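PDB 3SG0: extracellular ligand-binding receptor from Rhodopseudomonas palustris, which probably serves as the periplasmic solute-binding protein of an ABC-type uptake system, binding small aromatic acids such as benzoylformate. Local coordinates for residues E148-Y153 with A242-H247; V178-A183 with F188-H193; G248-E253 with A265-E270. All coordinates share one frame; numbering follows the deposited sequence.

Interaction 1 (E148-Y153 with A242-H247); sequences EAIGKY and AIYQTH. With 173 (benzoyl-formic acid), chain B.
Tyr153 and Tyr244 meet at nearly a right angle, with CE1 of Tyr244 lying at the edge of the Tyr153 ring, close to its plane. The contact packs helix 143-156 on strand 242-244, an outermost strand of the four-stranded parallel sheet in this periplasmic binding protein fold. Tyr153 CE2 comes within 3.8 Å of Tyr244 CE1. Tyr153 CE2 also lies 3.9 Å from Tyr244 OH, so the approach is made by the outer end of the strand tyrosine. One helical turn earlier, Ile150 brings the end of its longer branch to the same ring. Its CD1 stands 4.1 Å from Tyr244 CD1. The Ile150 branch and the tyrosine are set obliquely to each other. The carbon-to-carbon contacts are apolar packing between side chains.

With CG anti to its backbone N (chi1 179°), Tyr153 sets its CD2-CE2 edge beside Tyr244 CE1. The second shell is apolar as well: Phe219 of the neighbouring strand touches both Ile150 and Tyr244, and Ile266 touches Ile150, Tyr153 and Tyr244.

Beyond the tyrosine, the chain runs on to the ligand pocket. His247 is held by hydrogen bonds at both ring nitrogens, ND1 with Glu270 OE2 and NE2 with Asp143 OD1. Two such bonds should fix the rotation of the imidazole. One face of that ring is turned to the phenyl group of benzoyl-formic acid, and His247 CD2 lies 3.6 Å from ligand atom C1E.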
# COMPACT_ATOMS: atom_id res chain seq x y z
N GLU A 148 -0.51 -11.96 9.28
CA GLU A 148 -1.17 -13.15 9.83
C GLU A 148 -1.32 -14.22 8.76
O GLU A 148 -1.06 -15.40 9.02
CB GLU A 148 -2.53 -12.79 10.43
CG GLU A 148 -2.46 -11.94 11.69
CD GLU A 148 -1.92 -12.68 12.90
OE1 GLU A 148 -1.70 -13.91 12.81
OE2 GLU A 148 -1.72 -12.04 13.95
N ALA A 149 -1.72 -13.82 7.56
CA ALA A 149 -1.93 -14.78 6.48
C ALA A 149 -0.63 -15.45 6.02
O ALA A 149 -0.58 -16.66 5.81
CB ALA A 149 -2.63 -14.11 5.30
N ILE A 150 0.43 -14.67 5.86
CA ILE A 150 1.70 -15.25 5.44
C ILE A 150 2.30 -16.11 6.55
O ILE A 150 2.90 -17.15 6.27
CB ILE A 150 2.69 -14.17 4.91
CG1 ILE A 150 3.83 -14.82 4.11
CG2 ILE A 150 3.23 -13.29 6.03
CD1 ILE A 150 3.37 -15.55 2.86
N GLY A 151 2.13 -15.70 7.80
CA GLY A 151 2.59 -16.50 8.92
C GLY A 151 1.95 -17.88 8.94
O GLY A 151 2.63 -18.90 9.16
N LYS A 152 0.64 -17.92 8.71
CA LYS A 152 -0.08 -19.19 8.65
C LYS A 152 0.44 -20.06 7.52
O LYS A 152 0.62 -21.27 7.68
CB LYS A 152 -1.57 -18.94 8.48
CG LYS A 152 -2.27 -18.43 9.73
CD LYS A 152 -3.77 -18.38 9.52
CE LYS A 152 -4.51 -18.06 10.81
NZ LYS A 152 -4.39 -16.63 11.18
N TYR A 153 0.68 -19.46 6.36
CA TYR A 153 1.21 -20.22 5.23
C TYR A 153 2.59 -20.79 5.55
O TYR A 153 2.85 -21.97 5.32
CB TYR A 153 1.29 -19.38 3.96
CG TYR A 153 1.86 -20.17 2.81
CD1 TYR A 153 1.07 -21.09 2.12
CD2 TYR A 153 3.19 -20.06 2.45
CE1 TYR A 153 1.58 -21.84 1.09
CE2 TYR A 153 3.72 -20.81 1.42
CZ TYR A 153 2.90 -21.70 0.74
OH TYR A 153 3.41 -22.45 -0.29
N ALA A 242 13.26 -21.35 1.22
CA ALA A 242 12.17 -20.47 0.80
C ALA A 242 12.39 -19.04 1.29
O ALA A 242 12.83 -18.82 2.42
CB ALA A 242 10.85 -21.00 1.31
N ILE A 243 12.06 -18.08 0.43
CA ILE A 243 12.09 -16.68 0.82
C ILE A 243 10.69 -16.09 0.64
O ILE A 243 10.03 -16.29 -0.39
CB ILE A 243 13.13 -15.89 0.01
CG1 ILE A 243 14.54 -16.40 0.33
CG2 ILE A 243 13.03 -14.41 0.31
CD1 ILE A 243 15.63 -15.78 -0.53
N TYR A 244 10.24 -15.40 1.67
CA TYR A 244 8.93 -14.76 1.69
C TYR A 244 9.11 -13.26 1.71
O TYR A 244 10.04 -12.75 2.35
CB TYR A 244 8.16 -15.24 2.92
CG TYR A 244 7.94 -16.72 2.85
CD1 TYR A 244 6.96 -17.25 2.03
CD2 TYR A 244 8.77 -17.60 3.53
CE1 TYR A 244 6.78 -18.61 1.92
CE2 TYR A 244 8.59 -18.97 3.44
CZ TYR A 244 7.60 -19.46 2.62
OH TYR A 244 7.42 -20.82 2.51
N GLN A 245 8.25 -12.55 0.99
CA GLN A 245 8.28 -11.10 0.96
C GLN A 245 6.90 -10.59 1.36
O GLN A 245 6.12 -11.33 1.99
CB GLN A 245 8.72 -10.59 -0.42
CG GLN A 245 10.18 -10.91 -0.75
CD GLN A 245 11.10 -9.69 -0.72
OE1 GLN A 245 10.78 -8.65 -0.14
NE2 GLN A 245 12.26 -9.81 -1.36
N THR A 246 6.61 -9.34 1.02
CA THR A 246 5.35 -8.68 1.35
C THR A 246 4.78 -8.03 0.10
O THR A 246 5.44 -7.96 -0.94
CB THR A 246 5.55 -7.55 2.38
OG1 THR A 246 6.29 -6.48 1.76
CG2 THR A 246 6.26 -8.04 3.63
N HIS A 247 3.56 -7.51 0.21
CA HIS A 247 2.92 -6.84 -0.91
C HIS A 247 3.63 -5.56 -1.35
O HIS A 247 3.26 -4.96 -2.36
CB HIS A 247 1.43 -6.60 -0.66
CG HIS A 247 1.12 -5.76 0.54
ND1 HIS A 247 -0.17 -5.42 0.87
CD2 HIS A 247 1.91 -5.20 1.50
CE1 HIS A 247 -0.17 -4.69 1.97
NE2 HIS A 247 1.08 -4.54 2.38
O1B 173 B . 3.70 1.51 3.62
C1 173 B . 4.81 1.49 3.16
O1A 173 B . 5.90 2.12 3.76
C2 173 B . 5.15 0.56 2.02
O2 173 B . 6.29 0.33 1.74
C1G 173 B . 4.00 0.00 1.24
C2D 173 B . 2.87 0.93 0.81
C2E 173 B . 1.69 0.38 0.04
C3 173 B . 1.65 -1.11 -0.29
C1E 173 B . 2.80 -2.03 0.16
C1D 173 B . 3.99 -1.48 0.92

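Interaction 2 (V178-A183 with F188-H193)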
# COMPACT_ATOMS: atom_id res chain seq x y z
N VAL A 178 4.04 -8.55 14.36
CA VAL A 178 2.95 -9.51 14.21
C VAL A 178 3.47 -10.94 14.04
O VAL A 178 2.95 -11.88 14.66
CB VAL A 178 2.01 -9.11 13.06
CG1 VAL A 178 0.97 -10.20 12.80
CG2 VAL A 178 1.34 -7.80 13.39
N LEU A 179 4.50 -11.11 13.22
CA LEU A 179 5.12 -12.42 13.06
C LEU A 179 5.72 -12.93 14.36
O LEU A 179 5.56 -14.11 14.71
CB LEU A 179 6.19 -12.39 11.97
CG LEU A 179 5.67 -12.19 10.54
CD1 LEU A 179 6.83 -11.91 9.60
CD2 LEU A 179 4.90 -13.42 10.09
N ALA A 180 6.42 -12.07 15.09
CA ALA A 180 7.02 -12.46 16.36
C ALA A 180 5.97 -12.92 17.37
O ALA A 180 6.17 -13.89 18.10
CB ALA A 180 7.86 -11.33 16.92
N ALA A 181 4.84 -12.21 17.42
CA ALA A 181 3.78 -12.58 18.36
C ALA A 181 3.12 -13.89 17.97
O ALA A 181 2.72 -14.68 18.84
CB ALA A 181 2.76 -11.46 18.46
N ALA A 182 3.00 -14.14 16.67
CA ALA A 182 2.30 -15.32 16.17
C ALA A 182 3.17 -16.57 16.15
O ALA A 182 2.66 -17.69 16.23
CB ALA A 182 1.73 -15.05 14.78
N ALA A 183 4.48 -16.38 16.04
CA ALA A 183 5.41 -17.49 15.85
C ALA A 183 5.26 -18.65 16.84
O ALA A 183 5.17 -19.81 16.43
CB ALA A 183 6.85 -16.98 15.85
N PHE A 188 6.83 -22.04 14.76
CA PHE A 188 8.18 -21.75 14.30
C PHE A 188 8.81 -20.65 15.14
O PHE A 188 8.13 -20.00 15.94
CB PHE A 188 8.23 -21.42 12.79
CG PHE A 188 7.47 -20.19 12.38
CD1 PHE A 188 8.04 -18.93 12.49
CD2 PHE A 188 6.19 -20.28 11.84
CE1 PHE A 188 7.35 -17.80 12.09
CE2 PHE A 188 5.50 -19.15 11.44
CZ PHE A 188 6.08 -17.91 11.57
N GLU A 189 10.11 -20.47 15.00
CA GLU A 189 10.79 -19.39 15.70
C GLU A 189 11.43 -18.44 14.70
O GLU A 189 11.95 -18.87 13.67
CB GLU A 189 11.85 -19.94 16.67
CG GLU A 189 13.16 -20.32 16.01
CD GLU A 189 14.23 -20.72 17.02
OE1 GLU A 189 15.22 -19.98 17.16
OE2 GLU A 189 14.07 -21.78 17.66
N LEU A 190 11.38 -17.15 15.00
CA LEU A 190 12.12 -16.15 14.25
C LEU A 190 13.55 -16.13 14.78
O LEU A 190 13.77 -15.84 15.95
CB LEU A 190 11.50 -14.77 14.42
CG LEU A 190 10.17 -14.50 13.72
CD1 LEU A 190 9.76 -13.05 13.92
CD2 LEU A 190 10.28 -14.82 12.24
N THR A 191 14.51 -16.44 13.91
CA THR A 191 15.90 -16.60 14.35
C THR A 191 16.68 -15.29 14.44
O THR A 191 17.74 -15.25 15.07
CB THR A 191 16.68 -17.54 13.41
OG1 THR A 191 16.86 -16.91 12.14
CG2 THR A 191 15.95 -18.86 13.24
N THR A 192 16.18 -14.25 13.78
CA THR A 192 16.84 -12.95 13.80
C THR A 192 15.83 -11.83 13.79
O THR A 192 14.64 -12.04 13.53
CB THR A 192 17.77 -12.72 12.57
OG1 THR A 192 16.99 -12.72 11.36
CG2 THR A 192 18.86 -13.77 12.49
N HIS A 193 16.32 -10.62 14.04
CA HIS A 193 15.57 -9.40 13.83
C HIS A 193 16.52 -8.39 13.19
O HIS A 193 16.92 -7.41 13.82
CB HIS A 193 15.02 -8.87 15.16
CG HIS A 193 14.17 -7.64 15.02
ND1 HIS A 193 13.68 -6.95 16.10
CD2 HIS A 193 13.72 -6.98 13.92
CE1 HIS A 193 12.97 -5.92 15.68
NE2 HIS A 193 12.98 -5.91 14.36
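Ala183 and Phe188 bring the two backbones together, with their CA atoms 5.3 Å apart where helix 170-186 gives way to the next strand. Phe188 N donates to Ala183 O at 3.2 Å. The bond is bent, with an N-H...O angle of 144°. Further along, Ala180 and Leu190 have their CA atoms 6.6 Å apart.

The side chains pack in two places, Phe188 on Ala183 and Leu190 on Leu179 and Ala180. The Phe188 ring presents one face to Ala183 CA, which sits 4.2 Å above the ring plane and toward its rim. Ala183 CB lies 3.9 Å from Phe188 CE1. Leu190 uses one branch, CD1, against the helix backbone. This methyl is 3.7 Å from Ala180 N and also packs against Ala180 CB and Leu179 CB. Ala180 and Ala183 have only CB beyond the backbone, consistent with the close approach of Leu190 and Phe188.

The contact closes the second half of a beta-alpha-beta unit made by strand 161-167, helix 170-186 and strand 189-196. Phe188 and Leu190 also touch Val162 on the adjacent parallel strand, while Val178 and Ala182 of the helix face helix 143-156.

Interaction 3 (G248-E253 with A265-E270). With 173 (benzoyl-formic acid), chain B.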
# COMPACT_ATOMS: atom_id res chain seq x y z
N GLY A 248 4.66 -5.13 -0.62
CA GLY A 248 5.53 -4.06 -1.08
C GLY A 248 6.29 -4.43 -2.35
O GLY A 248 6.83 -3.54 -3.01
N VAL A 249 6.35 -5.71 -2.70
CA VAL A 249 7.11 -6.13 -3.87
C VAL A 249 6.25 -6.39 -5.10
O VAL A 249 6.77 -6.81 -6.13
CB VAL A 249 7.99 -7.38 -3.58
CG1 VAL A 249 8.79 -7.20 -2.29
CG2 VAL A 249 7.17 -8.68 -3.56
N ALA A 250 4.95 -6.12 -5.00
CA ALA A 250 3.97 -6.58 -5.99
C ALA A 250 3.96 -5.76 -7.29
O ALA A 250 2.92 -5.61 -7.93
CB ALA A 250 2.59 -6.63 -5.36
N THR A 251 5.14 -5.27 -7.67
CA THR A 251 5.33 -4.55 -8.92
C THR A 251 6.20 -5.35 -9.88
O THR A 251 7.18 -5.99 -9.47
CB THR A 251 5.97 -3.16 -8.68
OG1 THR A 251 6.42 -2.66 -9.94
CG2 THR A 251 7.17 -3.23 -7.73
N GLU A 252 5.85 -5.33 -11.16
CA GLU A 252 6.67 -5.99 -12.15
C GLU A 252 8.12 -5.46 -12.17
O GLU A 252 9.02 -6.15 -12.65
CB GLU A 252 6.02 -5.93 -13.53
CG GLU A 252 4.85 -6.91 -13.70
CD GLU A 252 3.61 -6.56 -12.89
OE1 GLU A 252 3.39 -5.36 -12.58
OE2 GLU A 252 2.84 -7.49 -12.57
N GLU A 253 8.36 -4.27 -11.65
CA GLU A 253 9.73 -3.76 -11.55
C GLU A 253 10.59 -4.63 -10.64
O GLU A 253 11.79 -4.78 -10.86
CB GLU A 253 9.76 -2.32 -11.03
CG GLU A 253 9.08 -1.32 -11.94
CD GLU A 253 9.23 0.11 -11.44
OE1 GLU A 253 10.33 0.46 -10.97
OE2 GLU A 253 8.24 0.86 -11.50
N ALA A 265 9.38 -16.42 -4.98
CA ALA A 265 9.01 -15.62 -3.81
C ALA A 265 7.50 -15.69 -3.61
O ALA A 265 6.73 -15.68 -4.57
CB ALA A 265 9.44 -14.17 -3.98
N ILE A 266 7.08 -15.76 -2.35
CA ILE A 266 5.67 -15.79 -1.99
C ILE A 266 5.40 -14.67 -1.00
O ILE A 266 6.22 -14.38 -0.13
CB ILE A 266 5.29 -17.17 -1.39
CG1 ILE A 266 5.33 -18.24 -2.48
CG2 ILE A 266 3.91 -17.11 -0.72
CD1 ILE A 266 5.28 -19.66 -1.96
N PHE A 267 4.25 -14.03 -1.15
CA PHE A 267 3.82 -12.99 -0.21
C PHE A 267 2.30 -12.97 -0.12
O PHE A 267 1.62 -13.47 -1.02
CB PHE A 267 4.34 -11.60 -0.62
CG PHE A 267 3.87 -11.12 -1.98
CD1 PHE A 267 2.76 -10.30 -2.11
CD2 PHE A 267 4.58 -11.45 -3.12
CE1 PHE A 267 2.36 -9.84 -3.35
CE2 PHE A 267 4.17 -11.01 -4.37
CZ PHE A 267 3.07 -10.19 -4.48
N ALA A 268 1.78 -12.43 0.97
CA ALA A 268 0.35 -12.18 1.07
C ALA A 268 0.07 -10.80 0.49
O ALA A 268 0.70 -9.81 0.88
CB ALA A 268 -0.09 -12.26 2.53
N GLY A 269 -0.87 -10.73 -0.44
CA GLY A 269 -1.19 -9.48 -1.10
C GLY A 269 -2.63 -9.38 -1.55
O GLY A 269 -3.53 -10.05 -1.03
N GLU A 270 -2.82 -8.50 -2.52
CA GLU A 270 -4.14 -8.03 -2.92
C GLU A 270 -4.73 -8.79 -4.10
O GLU A 270 -4.00 -9.35 -4.92
CB GLU A 270 -4.08 -6.54 -3.29
CG GLU A 270 -3.88 -5.60 -2.12
CD GLU A 270 -2.47 -5.62 -1.55
OE1 GLU A 270 -1.50 -5.39 -2.30
OE2 GLU A 270 -2.37 -5.84 -0.33
O1B 173 B . 3.70 1.51 3.62
C1 173 B . 4.81 1.49 3.16
O1A 173 B . 5.90 2.12 3.76
C2 173 B . 5.15 0.56 2.02
O2 173 B . 6.29 0.33 1.74
C1G 173 B . 4.00 0.00 1.24
C2D 173 B . 2.87 0.93 0.81
C2E 173 B . 1.69 0.38 0.04
C3 173 B . 1.65 -1.11 -0.29
C1E 173 B . 2.80 -2.03 0.16
C1D 173 B . 3.99 -1.48 0.92
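Phe267 meets Val249 and Ala250 where strand 266-269 packs against the loop that leads into helix 252-258. The strand is an outermost one of a three-stranded antiparallel sheet in the periplasmic binding protein fold. It begins just after Ala265, whose backbone bonds to Ile377 of strand 373-378. Ile266 points away from the loop, and its side chain touches Glu376 of strand 373-378.

Phe267 carries the contact. Its CB points toward the loop, and with CG between the backbone N and the carbonyl carbon (chi1 61°) the ring lies against Val249 and Ala250. Val249 places its CG2 methyl over one face. This CH-pi contact measures 4.2 Å from Val249 CG2 to the centroid of the Phe267 ring, 28° off the ring normal. The methyl is displaced toward one side of the ring, 3.8 Å from Phe267 CD2. Ala250 approaches the far end of the ring obliquely, with its CB 3.7 Å from Phe267 CZ.

Ala268 turns to Met146 of helix 143-156. Gly269 follows, and Phe267 CE1 lies 4.2 Å from Gly269 CA. Glu270 ends the segment. Its side chain touches Ile306 of helix 306-328, a residue that Ala250 touches as well.

At the start of the loop Gly248 is part of the ligand pocket, with its CA 3.6 Å from benzoyl-formic acid C1D. At its other end Thr251 is the N-cap of helix 252-258: its OG1 accepts from Glu253 N at 3.0 Å, with an N-H...O angle of 158°.

In the fold
Interactions 1 and 3 are neighbours, with centres about 10 Å apart, and both touch benzoyl-formic acid. They are joined by Gln245 N to Ile266 O, a probable hydrogen bond of 3.0 Å. The chain passes directly from His247 to Gly248, so the two contacts supply adjacent residues to the pocket. Thr99, Ala121 and Arg198 bind the ligand by hydrogen bonds. Interaction 2 packs against the helix of interaction 1, with Gly151 CA 4.0 Å from Leu179 CD2 and centres about 12 Å apart. It reaches the same parallel sheet but lies farther out, the Leu179 side chain being about 14 Å from the ligand. Interactions 2 and 3 do not touch.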